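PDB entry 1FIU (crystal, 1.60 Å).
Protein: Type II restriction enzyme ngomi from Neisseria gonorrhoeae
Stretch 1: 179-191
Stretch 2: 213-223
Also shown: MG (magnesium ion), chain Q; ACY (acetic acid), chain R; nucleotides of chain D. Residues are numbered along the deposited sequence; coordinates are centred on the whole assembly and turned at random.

Stretch 1 179-191: LLHASISCKWTIR
Stretch 2 (213-223) LPHIVVVTAEP

Strands 179-187 and 215-220 run parallel, their axes 23° apart and 4.6 Å at closest approach. Register pairs Ala182 with His215 (CA-CA 4.3 Å) and continues stepwise to Lys187 with Thr220 (CA-CA 4.8 Å). Backbone torsions are extended except at His181 (-90/-40), Trp188 (-60/-47), Ala221 (-112/14) and Pro223 (-79/-25).

Alternate first-strand residues turn N and O across, so Ser183 and Ser185 each bond two partners. His215 N donates to His181 O (2.9 Å), Ser183 N to His215 O (2.8 Å), Val217 N to Ser183 O (3.0 Å), Ser185 N to Val217 O (2.9 Å), Val219 N to Ser185 O (2.7 Å) and Lys187 N to Val219 O (2.9 Å). Ala221 N reaches Lys187 O (3.2 Å), which accepts from Thr220 OG1 (2.8 Å; chi1 t). Cys186 O, unused in this ladder, binds magnesium (2.2 Å).

Ala182, Ile184, Cys186, His215, Val217 and Val219 share one face. There Ile184 (m, t) packs CG1 on Val217 CG2 (3.7 Å; chi1 m). The His215 edge meets the His181 face, centroids 4.8 Å apart.

Ser183, Ser185, Lys187, Ile216, Val218 and Thr220 take the other, where water 1 links Ser183 OG (2.9 Å; chi1 t) to Val217 O (3.0 Å).

Beyond the strands, Trp188 (chi1 t) sets CE3 3.5 Å from Ala221 CB. Glu222 (t, p) extends OE2 to accept from Ile190 N (3.1 Å).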

# COMPACT_ATOMS: atom_id res chain seq x y z
N LEU I 179 14.45 16.38 12.34
CA LEU I 179 13.54 15.87 11.31
C LEU I 179 14.31 15.22 10.16
O LEU I 179 15.37 15.70 9.76
CB LEU I 179 12.71 17.03 10.75
CG LEU I 179 11.66 17.60 11.72
CD1 LEU I 179 11.39 19.08 11.42
CD2 LEU I 179 10.37 16.77 11.59
N LEU I 180 13.79 14.10 9.66
CA LEU I 180 14.42 13.42 8.52
C LEU I 180 13.90 14.14 7.27
O LEU I 180 12.70 14.14 6.99
CB LEU I 180 14.05 11.93 8.51
CG LEU I 180 14.65 11.14 7.33
CD1 LEU I 180 16.17 11.29 7.34
CD2 LEU I 180 14.24 9.66 7.42
N HIS I 181 14.81 14.76 6.51
CA HIS I 181 14.44 15.52 5.32
C HIS I 181 14.45 14.63 4.08
O HIS I 181 13.57 14.75 3.22
CB HIS I 181 15.42 16.68 5.11
CG HIS I 181 15.03 17.58 3.99
ND1 HIS I 181 15.79 17.75 2.85
CD2 HIS I 181 13.94 18.37 3.83
CE1 HIS I 181 15.18 18.60 2.04
NE2 HIS I 181 14.06 18.99 2.62
N ALA I 182 15.44 13.76 3.99
CA ALA I 182 15.56 12.90 2.81
C ALA I 182 16.28 11.59 3.04
O ALA I 182 17.21 11.50 3.86
CB ALA I 182 16.30 13.66 1.69
N SER I 183 15.84 10.59 2.28
CA SER I 183 16.45 9.26 2.23
C SER I 183 17.01 9.20 0.81
O SER I 183 16.26 9.32 -0.16
CB SER I 183 15.41 8.15 2.37
OG SER I 183 16.02 6.88 2.06
N ILE I 184 18.32 9.05 0.70
CA ILE I 184 18.98 8.98 -0.60
C ILE I 184 19.65 7.63 -0.71
O ILE I 184 20.64 7.37 -0.06
CB ILE I 184 20.03 10.10 -0.73
CG1 ILE I 184 19.36 11.47 -0.61
CG2 ILE I 184 20.79 9.93 -2.06
CD1 ILE I 184 20.32 12.62 -0.50
N SER I 185 19.08 6.77 -1.54
CA SER I 185 19.62 5.44 -1.76
C SER I 185 20.58 5.52 -2.97
O SER I 185 20.27 6.18 -3.96
CB SER I 185 18.45 4.50 -2.08
OG SER I 185 18.91 3.38 -2.81
N CYS I 186 21.74 4.87 -2.86
CA CYS I 186 22.73 4.87 -3.95
C CYS I 186 22.94 3.46 -4.49
O CYS I 186 22.93 2.49 -3.73
CB CYS I 186 24.10 5.36 -3.43
SG CYS I 186 24.12 7.03 -2.78
N LYS I 187 23.12 3.36 -5.80
CA LYS I 187 23.40 2.07 -6.43
C LYS I 187 24.45 2.33 -7.51
O LYS I 187 24.16 2.99 -8.50
CB LYS I 187 22.13 1.49 -7.04
CG LYS I 187 21.09 1.18 -5.96
CD LYS I 187 19.88 0.42 -6.49
CE LYS I 187 18.95 -0.02 -5.34
NZ LYS I 187 19.69 -0.87 -4.35
N TRP I 188 25.68 1.85 -7.30
CA TRP I 188 26.76 2.07 -8.27
C TRP I 188 26.35 1.46 -9.61
O TRP I 188 26.48 2.09 -10.68
CB TRP I 188 28.06 1.45 -7.73
CG TRP I 188 29.22 1.46 -8.70
CD1 TRP I 188 29.88 0.38 -9.18
CD2 TRP I 188 29.81 2.61 -9.33
NE1 TRP I 188 30.86 0.77 -10.07
CE2 TRP I 188 30.84 2.13 -10.18
CE3 TRP I 188 29.58 3.99 -9.25
CZ2 TRP I 188 31.63 3.00 -10.96
CZ3 TRP I 188 30.36 4.85 -10.02
CH2 TRP I 188 31.38 4.34 -10.87
N THR I 189 25.85 0.23 -9.54
CA THR I 189 25.30 -0.45 -10.73
C THR I 189 24.00 -1.10 -10.28
O THR I 189 23.73 -1.21 -9.08
CB THR I 189 26.22 -1.57 -11.27
OG1 THR I 189 26.37 -2.58 -10.28
CG2 THR I 189 27.59 -0.99 -11.66
N ILE I 190 23.23 -1.60 -11.24
CA ILE I 190 21.95 -2.23 -10.95
C ILE I 190 21.79 -3.62 -11.59
O ILE I 190 22.34 -3.86 -12.66
CB ILE I 190 20.79 -1.33 -11.51
CG1 ILE I 190 20.66 -0.05 -10.68
CG2 ILE I 190 19.47 -2.16 -11.60
CD1 ILE I 190 19.67 0.97 -11.31
N ARG I 191 21.11 -4.52 -10.88
CA ARG I 191 20.63 -5.78 -11.44
C ARG I 191 19.15 -5.61 -11.03
O ARG I 191 18.86 -5.16 -9.89
CB ARG I 191 21.23 -7.03 -10.83
CG ARG I 191 22.68 -7.28 -11.28
CD ARG I 191 22.81 -7.41 -12.78
NE ARG I 191 24.19 -7.72 -13.14
CZ ARG I 191 25.14 -6.82 -13.42
NH1 ARG I 191 24.89 -5.51 -13.39
NH2 ARG I 191 26.36 -7.25 -13.72
N LEU I 213 6.29 12.92 4.75
CA LEU I 213 7.22 11.94 4.22
C LEU I 213 8.48 12.63 3.75
O LEU I 213 8.41 13.70 3.14
CB LEU I 213 6.59 11.27 3.00
CG LEU I 213 7.35 10.05 2.43
CD1 LEU I 213 7.28 8.89 3.41
CD2 LEU I 213 6.68 9.63 1.12
N PRO I 214 9.66 12.05 4.05
CA PRO I 214 10.93 12.63 3.60
C PRO I 214 11.01 12.47 2.07
O PRO I 214 10.24 11.73 1.47
CB PRO I 214 12.00 11.70 4.18
CG PRO I 214 11.32 11.02 5.37
CD PRO I 214 9.85 10.88 4.93
N HIS I 215 11.94 13.20 1.46
CA HIS I 215 12.23 12.96 0.05
C HIS I 215 12.73 11.49 0.03
O HIS I 215 13.43 11.05 0.95
CB HIS I 215 13.39 13.84 -0.41
CG HIS I 215 13.00 15.26 -0.67
ND1 HIS I 215 13.08 16.26 0.29
CD2 HIS I 215 12.53 15.85 -1.79
CE1 HIS I 215 12.69 17.40 -0.24
NE2 HIS I 215 12.35 17.18 -1.50
N ILE I 216 12.38 10.73 -1.00
CA ILE I 216 12.84 9.34 -1.15
C ILE I 216 13.36 9.28 -2.59
O ILE I 216 12.56 9.29 -3.55
CB ILE I 216 11.68 8.32 -0.95
CG1 ILE I 216 11.10 8.45 0.47
CG2 ILE I 216 12.22 6.88 -1.12
CD1 ILE I 216 9.90 7.57 0.72
N VAL I 217 14.68 9.22 -2.74
CA VAL I 217 15.27 9.22 -4.09
C VAL I 217 16.35 8.17 -4.22
O VAL I 217 16.83 7.62 -3.23
CB VAL I 217 15.87 10.60 -4.41
CG1 VAL I 217 14.79 11.69 -4.33
CG2 VAL I 217 17.05 10.90 -3.42
N VAL I 218 16.73 7.89 -5.46
CA VAL I 218 17.78 6.91 -5.73
C VAL I 218 18.78 7.58 -6.67
O VAL I 218 18.37 8.26 -7.60
CB VAL I 218 17.24 5.66 -6.45
CG1 VAL I 218 18.39 4.72 -6.77
CG2 VAL I 218 16.19 4.97 -5.59
N VAL I 219 20.07 7.40 -6.41
CA VAL I 219 21.12 7.95 -7.30
C VAL I 219 21.87 6.73 -7.82
O VAL I 219 22.22 5.84 -7.06
CB VAL I 219 22.11 8.87 -6.53
CG1 VAL I 219 23.26 9.31 -7.49
CG2 VAL I 219 21.36 10.10 -5.99
N THR I 220 22.14 6.69 -9.12
CA THR I 220 22.81 5.52 -9.68
C THR I 220 23.81 5.85 -10.77
O THR I 220 23.71 6.89 -11.43
CB THR I 220 21.73 4.53 -10.25
OG1 THR I 220 22.34 3.28 -10.59
CG2 THR I 220 21.04 5.12 -11.49
N ALA I 221 24.80 4.96 -10.95
CA ALA I 221 25.77 5.14 -12.03
C ALA I 221 25.55 4.02 -13.05
O ALA I 221 26.39 3.81 -13.93
CB ALA I 221 27.20 5.11 -11.50
N GLU I 222 24.42 3.31 -12.95
CA GLU I 222 24.12 2.24 -13.92
C GLU I 222 24.08 2.83 -15.34
O GLU I 222 23.36 3.80 -15.60
CB GLU I 222 22.78 1.57 -13.57
CG GLU I 222 22.23 0.65 -14.68
CD GLU I 222 23.21 -0.45 -15.05
OE1 GLU I 222 23.26 -0.81 -16.25
OE2 GLU I 222 23.93 -0.97 -14.16
N PRO I 223 24.82 2.24 -16.30
CA PRO I 223 24.79 2.82 -17.64
C PRO I 223 23.59 2.52 -18.54
O PRO I 223 23.26 3.31 -19.43
CB PRO I 223 26.10 2.31 -18.27
CG PRO I 223 26.26 0.97 -17.64
CD PRO I 223 25.89 1.23 -16.17
MG MG Q . 22.50 1.34 -1.88
C ACY R . 19.47 1.05 -1.22
O ACY R . 20.24 1.20 -2.29
OXT ACY R . 19.84 1.03 -0.04
CH3 ACY R . 17.98 0.92 -1.50
P DC D 2 25.92 -0.94 -4.60
OP1 DC D 2 26.30 0.41 -5.07
OP2 DC D 2 24.50 -1.38 -4.66
O5' DC D 2 26.75 -2.01 -5.42
C5' DC D 2 28.16 -1.90 -5.49
C4' DC D 2 28.75 -3.05 -6.29
O4' DC D 2 28.50 -4.30 -5.63
C3' DC D 2 28.25 -3.19 -7.74
O3' DC D 2 29.45 -3.19 -8.56
C2' DC D 2 27.38 -4.45 -7.70
C1' DC D 2 27.94 -5.25 -6.54
N1 DC D 2 26.93 -6.03 -5.79
C2 DC D 2 27.01 -7.43 -5.78
O2 DC D 2 28.00 -8.00 -6.34
N3 DC D 2 26.03 -8.15 -5.15
C4 DC D 2 25.01 -7.51 -4.53
N4 DC D 2 24.05 -8.25 -3.94
C5 DC D 2 24.94 -6.09 -4.49
C6 DC D 2 25.91 -5.38 -5.13
P DG D 4 32.45 -8.53 -13.07
OP1 DG D 4 33.91 -8.63 -13.36
OP2 DG D 4 31.59 -7.70 -13.94
O5' DG D 4 31.87 -10.00 -13.05
C5' DG D 4 32.36 -10.94 -12.10
C4' DG D 4 31.66 -12.26 -12.27
O4' DG D 4 30.27 -12.14 -11.84
C3' DG D 4 31.63 -12.82 -13.69
O3' DG D 4 31.92 -14.22 -13.61
C2' DG D 4 30.20 -12.57 -14.15
C1' DG D 4 29.41 -12.67 -12.85
N9 DG D 4 28.19 -11.87 -12.84
C8 DG D 4 28.06 -10.56 -13.21
N7 DG D 4 26.85 -10.09 -13.06
C5 DG D 4 26.14 -11.17 -12.56
C6 DG D 4 24.77 -11.27 -12.21
O6 DG D 4 23.90 -10.40 -12.25
N1 DG D 4 24.44 -12.56 -11.77
C2 DG D 4 25.32 -13.59 -11.65
N2 DG D 4 24.81 -14.75 -11.16
N3 DG D 4 26.61 -13.50 -11.98
C4 DG D 4 26.94 -12.28 -12.43
O HOH W 1 15.69 6.30 -0.81
O HOH W 2 22.56 -0.35 -3.22
O HOH W 3 24.70 1.68 -1.65